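Local atomic coordinates of OmpT protein (Vibrio cholerae serotype O1, PDB entry 6EHD), a protein that probably forms a water-filled beta-barrel pore in the outer membrane, through which small solutes and ions diffuse without much selectivity. Residues A[98-104]-A[268-274]; A[280-286]-A[318-324]. The protein carries 1 engineered substitution. All blocks are in the same frame, centred on the assembly; numbering follows the deposited sequence.

Contact 1: A[98-104]-A[268-274]. With C8E ((hydroxyethyloxy)tri(ethyloxy)octane), chain G.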
loop_
_atom_site.group_PDB
_atom_site.type_symbol
_atom_site.label_atom_id
_atom_site.label_comp_id
_atom_site.label_asym_id
_atom_site.label_seq_id
_atom_site.Cartn_x
_atom_site.Cartn_y
_atom_site.Cartn_z
ATOM N N ASP A 98 4.684 -8.487 -1.166
ATOM C CA ASP A 98 3.684 -8.635 -2.196
ATOM C C ASP A 98 4.249 -8.029 -3.518
ATOM O O ASP A 98 4.567 -6.776 -3.502
ATOM C CB ASP A 98 2.317 -7.936 -1.832
ATOM C CG ASP A 98 1.405 -7.714 -3.107
ATOM O OD1 ASP A 98 1.391 -8.608 -4.011
ATOM O OD2 ASP A 98 0.747 -6.643 -3.209
ATOM N N TYR A 99 4.483 -8.862 -4.544
ATOM C CA TYR A 99 5.106 -8.456 -5.779
ATOM C C TYR A 99 4.115 -8.467 -6.938
ATOM O O TYR A 99 4.511 -8.355 -8.093
ATOM C CB TYR A 99 6.311 -9.334 -6.073
ATOM C CG TYR A 99 7.339 -9.340 -4.941
ATOM C CD1 TYR A 99 7.747 -8.162 -4.296
ATOM C CD2 TYR A 99 7.865 -10.530 -4.512
ATOM C CE1 TYR A 99 8.603 -8.200 -3.191
ATOM C CE2 TYR A 99 8.748 -10.579 -3.412
ATOM C CZ TYR A 99 9.149 -9.421 -2.784
ATOM O OH TYR A 99 10.072 -9.513 -1.699
ATOM N N SER A 100 2.813 -8.518 -6.627
ATOM C CA SER A 100 1.774 -8.559 -7.682
ATOM C C SER A 100 1.436 -7.182 -8.314
ATOM O O SER A 100 1.777 -6.102 -7.775
ATOM C CB SER A 100 0.483 -9.162 -7.053
ATOM O OG SER A 100 -0.143 -8.274 -6.127
ATOM N N TYR A 101 0.712 -7.227 -9.454
ATOM C CA TYR A 101 0.151 -6.048 -10.156
ATOM C C TYR A 101 -1.367 -5.868 -9.895
ATOM O O TYR A 101 -1.861 -4.790 -10.116
ATOM C CB TYR A 101 0.398 -6.167 -11.661
ATOM C CG TYR A 101 1.699 -5.677 -12.113
ATOM C CD1 TYR A 101 1.863 -4.345 -12.448
ATOM C CD2 TYR A 101 2.795 -6.532 -12.247
ATOM C CE1 TYR A 101 3.151 -3.872 -12.805
ATOM C CE2 TYR A 101 4.045 -6.067 -12.674
ATOM C CZ TYR A 101 4.206 -4.710 -12.977
ATOM O OH TYR A 101 5.461 -4.209 -13.374
ATOM N N PHE A 102 -2.102 -6.878 -9.382
ATOM C CA PHE A 102 -3.551 -6.855 -9.198
ATOM C C PHE A 102 -4.154 -7.408 -7.904
ATOM O O PHE A 102 -4.979 -6.747 -7.269
ATOM C CB PHE A 102 -4.313 -7.574 -10.362
ATOM C CG PHE A 102 -4.240 -6.904 -11.704
ATOM C CD1 PHE A 102 -4.999 -5.819 -11.968
ATOM C CD2 PHE A 102 -3.348 -7.420 -12.701
ATOM C CE1 PHE A 102 -4.951 -5.213 -13.251
ATOM C CE2 PHE A 102 -3.351 -6.837 -14.002
ATOM C CZ PHE A 102 -4.150 -5.747 -14.235
ATOM N N PHE A 103 -3.743 -8.601 -7.473
ATOM C CA PHE A 103 -4.552 -9.369 -6.487
ATOM C C PHE A 103 -3.946 -9.565 -5.086
ATOM O O PHE A 103 -4.649 -9.902 -4.159
ATOM C CB PHE A 103 -4.903 -10.745 -7.073
ATOM C CG PHE A 103 -5.694 -10.675 -8.404
ATOM C CD1 PHE A 103 -6.914 -9.955 -8.433
ATOM C CD2 PHE A 103 -5.178 -11.227 -9.571
ATOM C CE1 PHE A 103 -7.633 -9.822 -9.663
ATOM C CE2 PHE A 103 -5.885 -11.086 -10.784
ATOM C CZ PHE A 103 -7.121 -10.403 -10.792
ATOM N N GLY A 104 -2.617 -9.438 -4.964
ATOM C CA GLY A 104 -1.941 -9.592 -3.631
ATOM C C GLY A 104 -1.998 -8.404 -2.737
ATOM O O GLY A 104 -2.571 -7.361 -3.105
ATOM N N LEU A 268 -4.775 -16.463 -0.546
ATOM C CA LEU A 268 -4.675 -15.808 -1.881
ATOM C C LEU A 268 -3.399 -16.263 -2.517
ATOM O O LEU A 268 -2.318 -16.151 -1.908
ATOM C CB LEU A 268 -4.788 -14.241 -1.757
ATOM C CG LEU A 268 -4.813 -13.335 -3.003
ATOM C CD1 LEU A 268 -3.521 -13.350 -3.767
ATOM C CD2 LEU A 268 -5.953 -13.678 -3.938
ATOM N N VAL A 269 -3.467 -16.836 -3.735
ATOM C CA VAL A 269 -2.270 -17.205 -4.497
ATOM C C VAL A 269 -2.303 -16.413 -5.836
ATOM O O VAL A 269 -3.371 -16.292 -6.486
ATOM C CB VAL A 269 -2.228 -18.738 -4.802
ATOM C CG1 VAL A 269 -1.017 -19.072 -5.640
ATOM C CG2 VAL A 269 -2.163 -19.553 -3.482
ATOM N N TYR A 270 -1.148 -15.926 -6.298
ATOM C CA TYR A 270 -1.054 -15.247 -7.607
ATOM C C TYR A 270 0.131 -15.775 -8.377
ATOM O O TYR A 270 1.162 -16.189 -7.786
ATOM C CB TYR A 270 -1.087 -13.675 -7.498
ATOM C CG TYR A 270 0.059 -13.065 -6.695
ATOM C CD1 TYR A 270 1.352 -12.872 -7.236
ATOM C CD2 TYR A 270 -0.144 -12.751 -5.322
ATOM C CE1 TYR A 270 2.361 -12.343 -6.439
ATOM C CE2 TYR A 270 0.872 -12.242 -4.511
ATOM C CZ TYR A 270 2.136 -12.057 -5.069
ATOM O OH TYR A 270 3.146 -11.559 -4.250
ATOM N N LEU A 271 0.027 -15.733 -9.734
ATOM C CA LEU A 271 1.152 -16.045 -10.613
ATOM C C LEU A 271 1.038 -15.078 -11.844
ATOM O O LEU A 271 -0.061 -14.898 -12.350
ATOM C CB LEU A 271 0.938 -17.485 -11.191
ATOM C CG LEU A 271 1.921 -18.065 -12.209
ATOM C CD1 LEU A 271 3.391 -18.037 -11.826
ATOM C CD2 LEU A 271 1.601 -19.518 -12.639
ATOM N N GLY A 272 2.126 -14.453 -12.238
ATOM C CA GLY A 272 2.053 -13.504 -13.384
ATOM C C GLY A 272 3.345 -13.314 -14.081
ATOM O O GLY A 272 4.408 -13.908 -13.755
ATOM N N VAL A 273 3.269 -12.486 -15.164
ATOM C CA VAL A 273 4.377 -12.187 -15.968
ATOM C C VAL A 273 4.385 -10.693 -16.328
ATOM O O VAL A 273 3.312 -10.136 -16.574
ATOM C CB VAL A 273 4.388 -13.017 -17.298
ATOM C CG1 VAL A 273 3.173 -12.852 -18.101
ATOM C CG2 VAL A 273 5.610 -12.709 -18.146
ATOM N N GLU A 274 5.592 -10.091 -16.256
ATOM C CA GLU A 274 5.842 -8.668 -16.620
ATOM C C GLU A 274 6.739 -8.603 -17.815
ATOM O O GLU A 274 7.846 -9.207 -17.836
ATOM C CB GLU A 274 6.510 -7.932 -15.423
ATOM C CG GLU A 274 6.998 -6.445 -15.682
ATOM C CD GLU A 274 8.012 -6.070 -14.572
ATOM O OE1 GLU A 274 7.572 -5.686 -13.453
ATOM O OE2 GLU A 274 9.220 -6.353 -14.722
HETATM C C11 C8E G . 7.484 -5.674 -8.028
HETATM O O12 C8E G . 6.474 -5.010 -8.836
HETATM C C13 C8E G . 5.222 -4.883 -8.112
HETATM C C14 C8E G . 4.224 -4.012 -8.857
HETATM O O15 C8E G . 4.802 -2.686 -8.817
HETATM C C16 C8E G . 4.528 -1.789 -9.857
HETATM C C17 C8E G . 3.247 -1.242 -9.425
HETATM O O18 C8E G . 3.210 0.181 -9.398
HETATM C C19 C8E G . 2.015 0.951 -9.176
HETATM C C20 C8E G . 1.288 1.785 -8.054
HETATM O O21 C8E G . -0.179 2.184 -8.199
#
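The Tyr270 ring takes Ser100 on one face: CB of Ser100 stands 3.6 Å from the centroid, almost on the ring normal, a CH-pi contact. At the edge of the same ring, in its plane, lies CD1 of Leu268. The Tyr101 ring carries the detergent C8E over one face, with C14 above its centre, and Glu274 at its edge. There the phenol OH of Tyr101 donates to Glu274 OE1 at 2.6 Å, on the anti side and somewhat out of the plane of a carboxylate turned 82° from the ring.

Tyr270 CG sits between the backbone N and the carbonyl carbon (chi1 61°), and the phenol reaches the loop backbone. Its OH accepts a nearly straight bond from Tyr99 N at 3.0 Å. The loop is also tied to itself. Asp98 OD1 accepts from Ser100 N, an Asx turn, and from Ser100 OG at 2.6 Å on its syn lone pair. Further on, Leu268 CG packs against Phe103 O at 3.6 Å.

All the touching residues are buried. Segment 98-104 belongs to the loop after helix 90-94, folded into the barrel against strand 263-276. Strands 245-258 and 281-291 flank that strand, and Glu286 on the latter holds the backbone N of Tyr101 and Phe103.

Contact 2: A[280-286]-A[318-324]. Engineered in segment 318-324: Tyr323 (natural residue Ile). With C8E ((hydroxyethyloxy)tri(ethyloxy)octane), chain G.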
loop_
_atom_site.group_PDB
_atom_site.type_symbol
_atom_site.label_atom_id
_atom_site.label_comp_id
_atom_site.label_asym_id
_atom_site.label_seq_id
_atom_site.Cartn_x
_atom_site.Cartn_y
_atom_site.Cartn_z
ATOM N N TRP A 280 9.933 3.483 -20.700
ATOM C CA TRP A 280 8.658 4.192 -20.707
ATOM C C TRP A 280 7.395 3.318 -21.027
ATOM O O TRP A 280 6.291 3.858 -21.129
ATOM C CB TRP A 280 8.711 5.391 -21.661
ATOM C CG TRP A 280 9.428 5.128 -22.934
ATOM C CD1 TRP A 280 10.790 5.411 -23.208
ATOM C CD2 TRP A 280 8.901 4.540 -24.114
ATOM N NE1 TRP A 280 11.108 4.981 -24.471
ATOM C CE2 TRP A 280 9.979 4.455 -25.057
ATOM C CE3 TRP A 280 7.649 4.060 -24.467
ATOM C CZ2 TRP A 280 9.821 3.943 -26.320
ATOM C CZ3 TRP A 280 7.527 3.493 -25.704
ATOM C CH2 TRP A 280 8.612 3.430 -26.607
ATOM N N ALA A 281 7.542 1.981 -21.207
ATOM C CA ALA A 281 6.356 1.157 -21.531
ATOM C C ALA A 281 6.507 -0.300 -20.994
ATOM O O ALA A 281 7.563 -0.922 -21.218
ATOM C CB ALA A 281 6.110 1.086 -23.018
ATOM N N ARG A 282 5.424 -0.782 -20.351
ATOM C CA ARG A 282 5.366 -2.200 -19.987
ATOM C C ARG A 282 3.969 -2.744 -19.983
ATOM O O ARG A 282 3.016 -2.011 -19.943
ATOM C CB ARG A 282 5.947 -2.380 -18.575
ATOM C CG ARG A 282 5.108 -1.827 -17.465
ATOM C CD ARG A 282 5.753 -2.041 -16.049
ATOM N NE ARG A 282 6.986 -1.274 -15.874
ATOM C CZ ARG A 282 7.590 -1.139 -14.662
ATOM N NH1 ARG A 282 7.096 -1.759 -13.559
ATOM N NH2 ARG A 282 8.682 -0.356 -14.541
ATOM N N VAL A 283 3.888 -4.088 -20.021
ATOM C CA VAL A 283 2.616 -4.821 -19.959
ATOM C C VAL A 283 2.764 -5.994 -18.960
ATOM O O VAL A 283 3.871 -6.398 -18.608
ATOM C CB VAL A 283 2.161 -5.402 -21.346
ATOM C CG1 VAL A 283 1.902 -4.200 -22.310
ATOM C CG2 VAL A 283 3.172 -6.339 -21.906
ATOM N N TYR A 284 1.621 -6.473 -18.536
ATOM C CA TYR A 284 1.619 -7.580 -17.561
ATOM C C TYR A 284 0.292 -8.376 -17.603
ATOM O O TYR A 284 -0.779 -7.845 -17.976
ATOM C CB TYR A 284 1.821 -7.001 -16.107
ATOM C CG TYR A 284 1.182 -5.671 -15.826
ATOM C CD1 TYR A 284 1.822 -4.481 -16.140
ATOM C CD2 TYR A 284 -0.081 -5.583 -15.329
ATOM C CE1 TYR A 284 1.231 -3.242 -15.967
ATOM C CE2 TYR A 284 -0.678 -4.327 -15.079
ATOM C CZ TYR A 284 -0.034 -3.141 -15.464
ATOM O OH TYR A 284 -0.667 -1.911 -15.211
ATOM N N ALA A 285 0.362 -9.649 -17.154
ATOM C CA ALA A 285 -0.803 -10.489 -17.068
ATOM C C ALA A 285 -0.690 -11.369 -15.792
ATOM O O ALA A 285 0.430 -11.886 -15.516
ATOM C CB ALA A 285 -0.851 -11.418 -18.296
ATOM N N GLU A 286 -1.818 -11.538 -15.119
ATOM C CA GLU A 286 -1.812 -12.219 -13.846
ATOM C C GLU A 286 -3.037 -13.078 -13.620
ATOM O O GLU A 286 -4.169 -12.704 -13.942
ATOM C CB GLU A 286 -1.756 -11.071 -12.720
ATOM C CG GLU A 286 -1.522 -11.555 -11.288
ATOM C CD GLU A 286 -1.325 -10.301 -10.347
ATOM O OE1 GLU A 286 -0.367 -9.514 -10.693
ATOM O OE2 GLU A 286 -2.085 -10.169 -9.368
ATOM N N GLY A 318 -6.204 -10.615 -14.600
ATOM C CA GLY A 318 -5.974 -9.209 -14.987
ATOM C C GLY A 318 -4.950 -9.046 -16.034
ATOM O O GLY A 318 -3.986 -9.803 -16.081
ATOM N N ILE A 319 -5.141 -8.102 -16.995
ATOM C CA ILE A 319 -4.111 -7.797 -17.929
ATOM C C ILE A 319 -4.011 -6.228 -17.972
ATOM O O ILE A 319 -4.998 -5.510 -17.843
ATOM C CB ILE A 319 -4.405 -8.351 -19.366
ATOM C CG1 ILE A 319 -5.743 -7.807 -19.854
ATOM C CG2 ILE A 319 -4.446 -9.906 -19.360
ATOM C CD1 ILE A 319 -6.091 -8.185 -21.319
ATOM N N GLY A 320 -2.782 -5.716 -18.167
ATOM C CA GLY A 320 -2.603 -4.206 -18.154
ATOM C C GLY A 320 -1.486 -3.727 -18.936
ATOM O O GLY A 320 -0.580 -4.489 -19.260
ATOM N N ALA A 321 -1.501 -2.417 -19.255
ATOM C CA ALA A 321 -0.391 -1.799 -19.941
ATOM C C ALA A 321 -0.271 -0.348 -19.378
ATOM O O ALA A 321 -1.282 0.284 -18.932
ATOM C CB ALA A 321 -0.678 -1.622 -21.467
ATOM N N ARG A 322 0.961 0.076 -19.322
ATOM C CA ARG A 322 1.330 1.416 -18.770
ATOM C C ARG A 322 2.250 2.179 -19.710
ATOM O O ARG A 322 3.197 1.610 -20.396
ATOM C CB ARG A 322 2.141 1.228 -17.432
ATOM C CG ARG A 322 1.327 0.679 -16.325
ATOM C CD ARG A 322 2.214 0.436 -15.088
ATOM N NE ARG A 322 1.441 -0.209 -14.042
ATOM C CZ ARG A 322 1.943 -0.403 -12.815
ATOM N NH1 ARG A 322 3.205 -0.001 -12.538
ATOM N NH2 ARG A 322 1.217 -1.069 -11.940
ATOM N N TYR A 323 2.021 3.516 -19.700
ATOM C CA TYR A 323 2.961 4.462 -20.324
ATOM C C TYR A 323 3.510 5.422 -19.224
ATOM O O TYR A 323 2.674 5.973 -18.517
ATOM C CB TYR A 323 2.225 5.306 -21.403
ATOM C CG TYR A 323 3.176 6.372 -22.052
ATOM C CD1 TYR A 323 4.152 6.058 -23.007
ATOM C CD2 TYR A 323 3.119 7.705 -21.598
ATOM C CE1 TYR A 323 5.004 7.015 -23.544
ATOM C CE2 TYR A 323 3.986 8.661 -22.142
ATOM C CZ TYR A 323 4.896 8.336 -23.091
ATOM O OH TYR A 323 5.756 9.293 -23.637
ATOM N N TYR A 324 4.832 5.578 -19.154
ATOM C CA TYR A 324 5.452 6.468 -18.118
ATOM C C TYR A 324 6.109 7.676 -18.803
ATOM O O TYR A 324 6.761 7.522 -19.799
ATOM C CB TYR A 324 6.584 5.757 -17.410
ATOM C CG TYR A 324 6.175 4.545 -16.495
ATOM C CD1 TYR A 324 5.906 3.270 -17.021
ATOM C CD2 TYR A 324 6.253 4.651 -15.087
ATOM C CE1 TYR A 324 5.589 2.203 -16.158
ATOM C CE2 TYR A 324 5.989 3.581 -14.237
ATOM C CZ TYR A 324 5.654 2.354 -14.760
ATOM O OH TYR A 324 5.355 1.300 -13.854
HETATM C C11 C8E G . 7.484 -5.674 -8.028
HETATM O O12 C8E G . 6.474 -5.010 -8.836
HETATM C C13 C8E G . 5.222 -4.883 -8.112
HETATM C C14 C8E G . 4.224 -4.012 -8.857
HETATM O O15 C8E G . 4.802 -2.686 -8.817
HETATM C C16 C8E G . 4.528 -1.789 -9.857
HETATM C C17 C8E G . 3.247 -1.242 -9.425
HETATM O O18 C8E G . 3.210 0.181 -9.398
HETATM C C19 C8E G . 2.015 0.951 -9.176
HETATM C C20 C8E G . 1.288 1.785 -8.054
HETATM O O21 C8E G . -0.179 2.184 -8.199
#
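Arg322 reaches across to Tyr284 of the neighbouring strand. Its CB lies near Arg282 O. The next atom, CG, sits beside the backbone N (chi1 -68°) and meets the edge of the Tyr284 ring in its plane, 3.5 Å from OH. With the chain extended from CG to NE, CD passes the same phenol and NE donates to Tyr284 OH at 3.0 Å. The ring and guanidinium planes stand 79° apart. NH1 donates to Tyr324 OH at 2.8 Å, in the guanidinium plane, and to C8E O18 at 3.1 Å. NH2 adds a weak bond to O18.

Gly320 CA lies over the Tyr284 ring, 4.1 Å from the centroid. This is antiparallel neighbour pairing in a porin barrel wall. Arg282, Tyr284 and Arg322 lie on one face, Val283, Ala321, Ala285 and Ile319 on the other. Val283 CG1 touches Ala321 CB at 3.7 Å. At the end of the pair, CE1 of the engineered Tyr323 touches Trp280 CE3.

Tyr324 OH, bonded by Arg322, lies over the guanidinium face of Arg282, whose NH1 bonds Tyr101 OH. Glu20 also bonds Tyr284 OH and may polarise that phenol. The arginine NH1 atoms are 4.4 Å apart; a long, weak ion pair from Arg282 to Glu274 may partly offset this positive charge.

The two contacts are neighbours, contact 1 between the inward loop and the barrel wall, contact 2 within the wall. Their centres are about 13 Å apart and on the same side of the chain's centre. They come in series: contact 1 closes with strand 263-276 before contact 2 opens on the next strand, 281-291. These two strands are neighbours, joined for example by Val273 N to Ala285 O. Contact 2 then pairs 281-291 with the last strand, 314-324, which also pairs with 9-24 and so closes the barrel. The inward loop spans both contacts: Tyr101 stacks on Tyr284 and packs against Arg322. One C8E molecule touches both. The folded-in loop and these wall residues are consistent with a porin constriction.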